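Local coordinates for ABC transporter, ATP binding protein (Sulfolobus solfataricus, PDB 1OXX) that hydrolyses ATP to drive glucose uptake as the ATP-binding subunit of an ABC transporter, at residues 43-46 and 47-51; 98-101 and 102-106; 139-142 and 143-147. The protein carries 1 engineered substitution. All coordinates share one frame; numbering follows the deposited sequence. Where two conformers were deposited one is given.

Contact 1. Residues 43-46 and 47-51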
loop_
_atom_site.group_PDB
_atom_site.type_symbol
_atom_site.label_atom_id
_atom_site.label_comp_id
_atom_site.label_asym_id
_atom_site.label_seq_id
_atom_site.Cartn_x
_atom_site.Cartn_y
_atom_site.Cartn_z
ATOM N N GLY A 43 1.394 -5.287 12.111
ATOM C CA GLY A 43 0.709 -4.113 12.636
ATOM C C GLY A 43 -0.441 -3.668 11.754
ATOM O O GLY A 43 -1.524 -3.320 12.226
ATOM N N LYS A 44 -0.198 -3.674 10.457
ATOM C CA LYS A 44 -1.256 -3.374 9.507
ATOM C C LYS A 44 -2.347 -4.431 9.594
ATOM O O LYS A 44 -3.524 -4.101 9.519
ATOM C CB LYS A 44 -0.708 -3.328 8.085
ATOM C CG LYS A 44 0.206 -2.158 7.800
ATOM C CD LYS A 44 0.723 -2.205 6.352
ATOM C CE LYS A 44 1.737 -3.335 6.155
ATOM N NZ LYS A 44 2.576 -3.150 4.931
ATOM N N THR A 45 -1.966 -5.698 9.714
ATOM C CA THR A 45 -2.943 -6.767 9.818
ATOM C C THR A 45 -3.679 -6.655 11.145
ATOM O O THR A 45 -4.881 -6.939 11.206
ATOM C CB THR A 45 -2.254 -8.139 9.662
ATOM O OG1 THR A 45 -1.921 -8.330 8.282
ATOM C CG2 THR A 45 -3.191 -9.284 10.021
ATOM N N THR A 46 -2.974 -6.239 12.195
ATOM C CA THR A 46 -3.640 -6.021 13.477
ATOM C C THR A 46 -4.737 -4.973 13.301
ATOM O O THR A 46 -5.868 -5.156 13.745
ATOM C CB THR A 46 -2.641 -5.595 14.529
ATOM O OG1 THR A 46 -1.764 -6.698 14.806
ATOM C CG2 THR A 46 -3.334 -5.288 15.873
ATOM N N PHE A 47 -4.408 -3.867 12.653
ATOM C CA PHE A 47 -5.407 -2.841 12.376
ATOM C C PHE A 47 -6.577 -3.433 11.603
ATOM O O PHE A 47 -7.737 -3.227 11.944
ATOM C CB PHE A 47 -4.790 -1.696 11.566
ATOM C CG PHE A 47 -5.747 -0.577 11.256
ATOM C CD1 PHE A 47 -6.087 0.352 12.223
ATOM C CD2 PHE A 47 -6.302 -0.447 9.999
ATOM C CE1 PHE A 47 -6.972 1.391 11.936
ATOM C CE2 PHE A 47 -7.177 0.591 9.715
ATOM C CZ PHE A 47 -7.512 1.504 10.684
ATOM N N MET A 48 -6.274 -4.204 10.573
ATOM C CA MET A 48 -7.333 -4.755 9.765
ATOM C C MET A 48 -8.224 -5.706 10.556
ATOM O O MET A 48 -9.449 -5.750 10.375
ATOM C CB MET A 48 -6.735 -5.476 8.560
ATOM C CG MET A 48 -7.821 -6.009 7.624
ATOM S SD MET A 48 -7.644 -5.675 5.870
ATOM C CE MET A 48 -8.364 -4.068 5.790
ATOM N N ARG A 49 -7.598 -6.505 11.417
ATOM C CA ARG A 49 -8.339 -7.452 12.232
ATOM C C ARG A 49 -9.265 -6.717 13.204
ATOM O O ARG A 49 -10.355 -7.194 13.507
ATOM C CB ARG A 49 -7.375 -8.376 12.987
ATOM C CG ARG A 49 -6.774 -9.446 12.105
ATOM C CD ARG A 49 -5.712 -10.291 12.771
ATOM N NE ARG A 49 -6.229 -11.195 13.789
ATOM C CZ ARG A 49 -6.803 -12.358 13.524
ATOM N NH1 ARG A 49 -6.930 -12.766 12.276
ATOM N NH2 ARG A 49 -7.232 -13.128 14.517
ATOM N N ILE A 50 -8.830 -5.555 13.685
ATOM C CA ILE A 50 -9.679 -4.757 14.558
ATOM C C ILE A 50 -10.866 -4.206 13.770
ATOM O O ILE A 50 -12.007 -4.211 14.258
ATOM C CB ILE A 50 -8.859 -3.663 15.249
ATOM C CG1 ILE A 50 -8.015 -4.302 16.342
ATOM C CG2 ILE A 50 -9.758 -2.602 15.841
ATOM C CD1 ILE A 50 -7.028 -3.370 17.010
ATOM N N ILE A 51 -10.630 -3.707 12.558
ATOM C CA ILE A 51 -11.765 -3.247 11.747
ATOM C C ILE A 51 -12.718 -4.415 11.444
ATOM O O ILE A 51 -13.929 -4.227 11.442
ATOM C CB ILE A 51 -11.292 -2.572 10.433
ATOM C CG1 ILE A 51 -10.295 -1.448 10.707
ATOM C CG2 ILE A 51 -12.482 -2.069 9.641
ATOM C CD1 ILE A 51 -10.803 -0.364 11.625
#
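With OG1 beside the backbone N (chi1 -74°), Thr45 turns its CG2 along the helix to Arg49, whose CG lies beside its own backbone N (chi1 -76°) and so leans back over Thr45. Residues 43-51 make up most of helix 41-52, whose first turn belongs to the P-loop (Walker A) of the ABC-ATPase fold, and Gly43, Lys44, Thr45 and Thr46 belong to the inferred ATP site. The two side chains cross obliquely: Arg49 CD comes within 3.9 Å of Thr45 CG2, while Arg49 CG rests 3.3 Å from Thr45 O. That same carbonyl oxygen accepts the hydrogen bond of Arg49 N at 2.8 Å. One residue on, Ile50 N bonds Thr46 O at 3.0 Å, and Ile50 CG1 lies 3.5 Å from this oxygen.

The threonine hydroxyls look elsewhere: Thr45 OG1 bonds Asp165 OD2, and Thr46 OG1 bonds Ala42 O back in the helix. Lys44 NZ, at the end of its chain, bonds Gly38 O, while Met48 and Ile51 pack on strands 161-165 and 193-198 of the central sheet. On one face of the Phe47 ring, displaced toward its rim, Ile51 CG1 sits 3.8 Å above the plane.

Contact 2. Residues 98-101 and 102-106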
loop_
_atom_site.group_PDB
_atom_site.type_symbol
_atom_site.label_atom_id
_atom_site.label_comp_id
_atom_site.label_asym_id
_atom_site.label_seq_id
_atom_site.Cartn_x
_atom_site.Cartn_y
_atom_site.Cartn_z
ATOM N N THR A 98 -16.326 -27.149 -3.450
ATOM C CA THR A 98 -16.260 -26.620 -4.792
ATOM C C THR A 98 -16.328 -25.099 -4.726
ATOM O O THR A 98 -16.591 -24.514 -3.668
ATOM C CB THR A 98 -17.433 -27.092 -5.640
ATOM O OG1 THR A 98 -18.662 -26.666 -5.016
ATOM C CG2 THR A 98 -17.506 -28.604 -5.715
ATOM N N ALA A 99 -16.132 -24.439 -5.854
ATOM C CA ALA A 99 -16.264 -22.992 -5.890
ATOM C C ALA A 99 -17.665 -22.591 -5.403
ATOM O O ALA A 99 -17.808 -21.662 -4.615
ATOM C CB ALA A 99 -15.975 -22.473 -7.293
ATOM N N PHE A 100 -18.708 -23.276 -5.868
ATOM C CA PHE A 100 -20.064 -22.979 -5.428
ATOM C C PHE A 100 -20.156 -23.085 -3.914
ATOM O O PHE A 100 -20.696 -22.226 -3.265
ATOM C CB PHE A 100 -21.079 -23.967 -6.038
ATOM C CG PHE A 100 -22.505 -23.724 -5.607
ATOM C CD1 PHE A 100 -23.321 -22.900 -6.328
ATOM C CD2 PHE A 100 -22.993 -24.262 -4.438
ATOM C CE1 PHE A 100 -24.621 -22.660 -5.928
ATOM C CE2 PHE A 100 -24.287 -24.024 -4.038
ATOM C CZ PHE A 100 -25.096 -23.216 -4.783
ATOM N N GLU A 101 -19.669 -24.188 -3.364
ATOM C CA GLU A 101 -19.749 -24.431 -1.946
ATOM C C GLU A 101 -18.971 -23.390 -1.156
ATOM O O GLU A 101 -19.382 -22.964 -0.062
ATOM C CB GLU A 101 -19.221 -25.841 -1.653
ATOM C CG GLU A 101 -20.138 -26.957 -2.129
ATOM C CD GLU A 101 -19.594 -28.350 -1.852
ATOM O OE1 GLU A 101 -18.435 -28.650 -2.204
ATOM O OE2 GLU A 101 -20.359 -29.170 -1.278
ATOM N N ASN A 102 -17.838 -22.950 -1.702
ATOM C CA ASN A 102 -17.047 -21.920 -1.048
ATOM C C ASN A 102 -17.811 -20.599 -0.994
ATOM O O ASN A 102 -17.785 -19.901 0.016
ATOM C CB ASN A 102 -15.721 -21.711 -1.779
ATOM C CG ASN A 102 -14.603 -22.518 -1.183
ATOM O OD1 ASN A 102 -14.043 -22.147 -0.139
ATOM N ND2 ASN A 102 -14.262 -23.635 -1.824
ATOM N N ILE A 103 -18.474 -20.242 -2.088
ATOM C CA ILE A 103 -19.213 -18.991 -2.156
ATOM C C ILE A 103 -20.491 -19.048 -1.314
ATOM O O ILE A 103 -20.894 -18.045 -0.713
ATOM C CB ILE A 103 -19.505 -18.630 -3.611
ATOM C CG1 ILE A 103 -18.197 -18.458 -4.395
ATOM C CG2 ILE A 103 -20.353 -17.358 -3.695
ATOM C CD1 ILE A 103 -18.400 -18.371 -5.932
ATOM N N ALA A 104 -21.104 -20.219 -1.233
ATOM C CA ALA A 104 -22.335 -20.388 -0.471
ATOM C C ALA A 104 -22.106 -20.431 1.029
ATOM O O ALA A 104 -23.022 -20.173 1.818
ATOM C CB ALA A 104 -23.014 -21.650 -0.886
ATOM N N PHE A 105 -20.901 -20.785 1.441
ATOM C CA PHE A 105 -20.615 -20.995 2.852
ATOM C C PHE A 105 -21.104 -19.879 3.784
ATOM O O PHE A 105 -21.724 -20.172 4.802
ATOM C CB PHE A 105 -19.116 -21.246 3.052
ATOM C CG PHE A 105 -18.776 -21.753 4.424
ATOM C CD1 PHE A 105 -19.071 -23.055 4.784
ATOM C CD2 PHE A 105 -18.188 -20.923 5.349
ATOM C CE1 PHE A 105 -18.767 -23.523 6.051
ATOM C CE2 PHE A 105 -17.881 -21.385 6.616
ATOM C CZ PHE A 105 -18.172 -22.688 6.961
ATOM N N PRO A 106 -20.843 -18.615 3.466
ATOM C CA PRO A 106 -21.276 -17.538 4.365
ATOM C C PRO A 106 -22.786 -17.439 4.509
ATOM O O PRO A 106 -23.255 -16.780 5.435
ATOM C CB PRO A 106 -20.721 -16.279 3.694
ATOM C CG PRO A 106 -19.569 -16.774 2.849
ATOM C CD PRO A 106 -20.068 -18.103 2.325
#
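A capping box starts helix 99-104 of the ABC-ATPase domain, and Asn102 grips the same end from one turn further on. Two donors of Asn102 converge on Thr98 O. Its backbone N bonds at 2.8 Å, nearly in line with the carbonyl, whereas its side-chain ND2 comes from above the carbonyl plane, 61° out of it, and bonds Thr98 O at 3.1 Å. The other end of that amide, OD1, accepts from Tyr94 N, so the group is held at both ends and ties the start of the helix to the preceding loop. With an alanine here, Tyr94 N would probably lose this acceptor and Thr98 O would keep only the backbone bond from this residue.

The box itself is reciprocal. Thr98, at the N-cap, puts OG1 3.1 Å from Glu101 N as acceptor, and the extended chain of Glu101 returns OE1 to Thr98 N at 2.9 Å, using the lone pair anti to the other carboxylate oxygen. Further along, the bonds become ordinary until Phe105 N, whose link to Glu101 O is weak where the chain passes into a 3-10 turn. Phe100, Ile103 and Ala104 meet Val121 of helix 114-127. Phe100 points CG opposite its backbone N (chi1 179°), and its ring atom CE2 lies obliquely 4.1 Å from Ala104 CB.

Contact 3. Residues 139-142 and 143-147. Engineered in segment 143-147: Ala144 (natural residue Gly).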
loop_
_atom_site.group_PDB
_atom_site.type_symbol
_atom_site.label_atom_id
_atom_site.label_comp_id
_atom_site.label_asym_id
_atom_site.label_seq_id
_atom_site.Cartn_x
_atom_site.Cartn_y
_atom_site.Cartn_z
ATOM N N ARG A 139 -8.254 -26.197 -6.503
ATOM C CA ARG A 139 -7.014 -26.626 -7.128
ATOM C C ARG A 139 -7.116 -26.622 -8.653
ATOM O O ARG A 139 -6.112 -26.451 -9.338
ATOM C CB ARG A 139 -6.640 -28.023 -6.648
ATOM C CG ARG A 139 -5.272 -28.506 -7.133
ATOM C CD ARG A 139 -4.890 -29.850 -6.587
ATOM N NE ARG A 139 -5.798 -30.886 -7.056
ATOM C CZ ARG A 139 -5.692 -32.158 -6.704
ATOM N NH1 ARG A 139 -4.714 -32.531 -5.883
ATOM N NH2 ARG A 139 -6.549 -33.055 -7.172
ATOM N N GLU A 140 -8.323 -26.842 -9.164
ATOM C CA GLU A 140 -8.535 -26.904 -10.607
ATOM C C GLU A 140 -8.896 -25.542 -11.190
ATOM O O GLU A 140 -9.234 -25.435 -12.375
ATOM C CB GLU A 140 -9.590 -27.950 -10.972
ATOM C CG GLU A 140 -9.084 -29.385 -10.896
ATOM C CD GLU A 140 -8.790 -29.849 -9.487
ATOM O OE1 GLU A 140 -7.616 -30.170 -9.191
ATOM O OE2 GLU A 140 -9.725 -29.925 -8.674
ATOM N N LEU A 141 -8.843 -24.517 -10.362
ATOM C CA LEU A 141 -9.064 -23.157 -10.844
ATOM C C LEU A 141 -7.736 -22.466 -11.133
ATOM O O LEU A 141 -6.722 -22.758 -10.496
ATOM C CB LEU A 141 -9.793 -22.334 -9.789
ATOM C CG LEU A 141 -11.196 -22.761 -9.392
ATOM C CD1 LEU A 141 -11.736 -21.867 -8.300
ATOM C CD2 LEU A 141 -12.115 -22.770 -10.592
ATOM N N SER A 142 -7.740 -21.532 -12.080
ATOM C CA SER A 142 -6.566 -20.704 -12.319
ATOM C C SER A 142 -6.405 -19.730 -11.153
ATOM O O SER A 142 -7.321 -19.556 -10.356
ATOM C CB SER A 142 -6.747 -19.886 -13.594
ATOM O OG SER A 142 -7.759 -18.907 -13.423
ATOM N N GLY A 143 -5.255 -19.070 -11.076
ATOM C CA GLY A 143 -5.036 -18.056 -10.057
ATOM C C GLY A 143 -6.087 -16.959 -10.084
ATOM O O GLY A 143 -6.641 -16.599 -9.045
ATOM N N ALA A 144 -6.397 -16.453 -11.271
ATOM C CA ALA A 144 -7.388 -15.392 -11.406
ATOM C C ALA A 144 -8.751 -15.900 -10.978
ATOM O O ALA A 144 -9.502 -15.191 -10.325
ATOM C CB ALA A 144 -7.439 -14.877 -12.810
ATOM N N GLN A 145 -9.083 -17.135 -11.339
ATOM C CA GLN A 145 -10.353 -17.693 -10.925
ATOM C C GLN A 145 -10.442 -17.859 -9.409
ATOM O O GLN A 145 -11.493 -17.616 -8.834
ATOM C CB GLN A 145 -10.614 -19.016 -11.636
ATOM C CG GLN A 145 -10.918 -18.817 -13.107
ATOM C CD GLN A 145 -10.920 -20.097 -13.917
ATOM O OE1 GLN A 145 -10.361 -21.116 -13.498
ATOM N NE2 GLN A 145 -11.557 -20.053 -15.089
ATOM N N GLN A 146 -9.346 -18.256 -8.758
ATOM C CA GLN A 146 -9.346 -18.395 -7.307
ATOM C C GLN A 146 -9.570 -17.029 -6.676
ATOM O O GLN A 146 -10.316 -16.894 -5.708
ATOM C CB GLN A 146 -8.027 -18.998 -6.805
ATOM C CG GLN A 146 -7.801 -20.444 -7.227
ATOM C CD GLN A 146 -6.357 -20.863 -7.081
ATOM O OE1 GLN A 146 -5.502 -20.040 -6.747
ATOM N NE2 GLN A 146 -6.072 -22.132 -7.328
ATOM N N GLN A 147 -8.932 -16.016 -7.241
ATOM C CA GLN A 147 -9.122 -14.652 -6.770
ATOM C C GLN A 147 -10.578 -14.240 -6.861
ATOM O O GLN A 147 -11.151 -13.650 -5.932
ATOM C CB GLN A 147 -8.265 -13.700 -7.597
ATOM C CG GLN A 147 -8.184 -12.317 -7.008
ATOM C CD GLN A 147 -7.081 -12.198 -5.976
ATOM O OE1 GLN A 147 -6.192 -13.063 -5.896
ATOM N NE2 GLN A 147 -7.116 -11.124 -5.200
HETATM O O HOH W 1 -9.671 -23.464 -14.578
#
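Gln145 reaches back over Ser142, and its side chain can be followed atom by atom. Its CB lies 3.9 Å from Leu141 CB, part of the apolar contact. CG, set beside the Gln145 backbone N (chi1 -71°), comes within 3.2 Å of Ser142 OG. Beyond it the chain runs extended past the same hydroxyl to the amide carbon CD, and OE1 accepts the hydrogen bond of Ser142 N at 3.0 Å, almost straight (171° at the hydrogen). A water donates to OE1 at 2.7 Å and also to Glu140 O, bridging the glutamine to the turn before the helix.

Ser142 answers from the N-cap of helix 143-155: its OG accepts from Gln145 N at 3.0 Å, which completes a capping box. Behind it, Ser142 O accepts from Gln146 N, while Gln146 lays CG 3.8 Å from Leu141 CB and turns NE2 to Pro138 O. Leu141 itself packs on Val133 and His136.

Residues 141-145 correspond to the ABC signature motif, LSGGQ, with Ala144 an engineered replacement for the natural glycine. In ABC dimers generally this motif faces the nucleotide held by the partner subunit. Using the Ser142 hydroxyl and the Gln145 amide to tie off the helix start fixes both residues against each other and probably keeps the signature loop in shape.

Contact 1 is the buried one, a helix that carries part of the inferred ATP site and packs on strands of the central sheet. Contact 2 is partly buried and contact 3 lies at the surface, with centres about 14 Å apart but roughly 26 and 27 Å from that of contact 1. The latter two are joined through helix 143-155: its first residues form part of contact 3, and Val149 further along meets Ala99 and Ile103 of contact 2. Both are helix starts closed by a capping box, with a glutamate completing one and a neutral glutamine the other. Within residues 43-51, by contrast, running helix bonds and apolar packing prevail, and the polar ends of Lys44, Thr45 and Thr46 bond outside the contact.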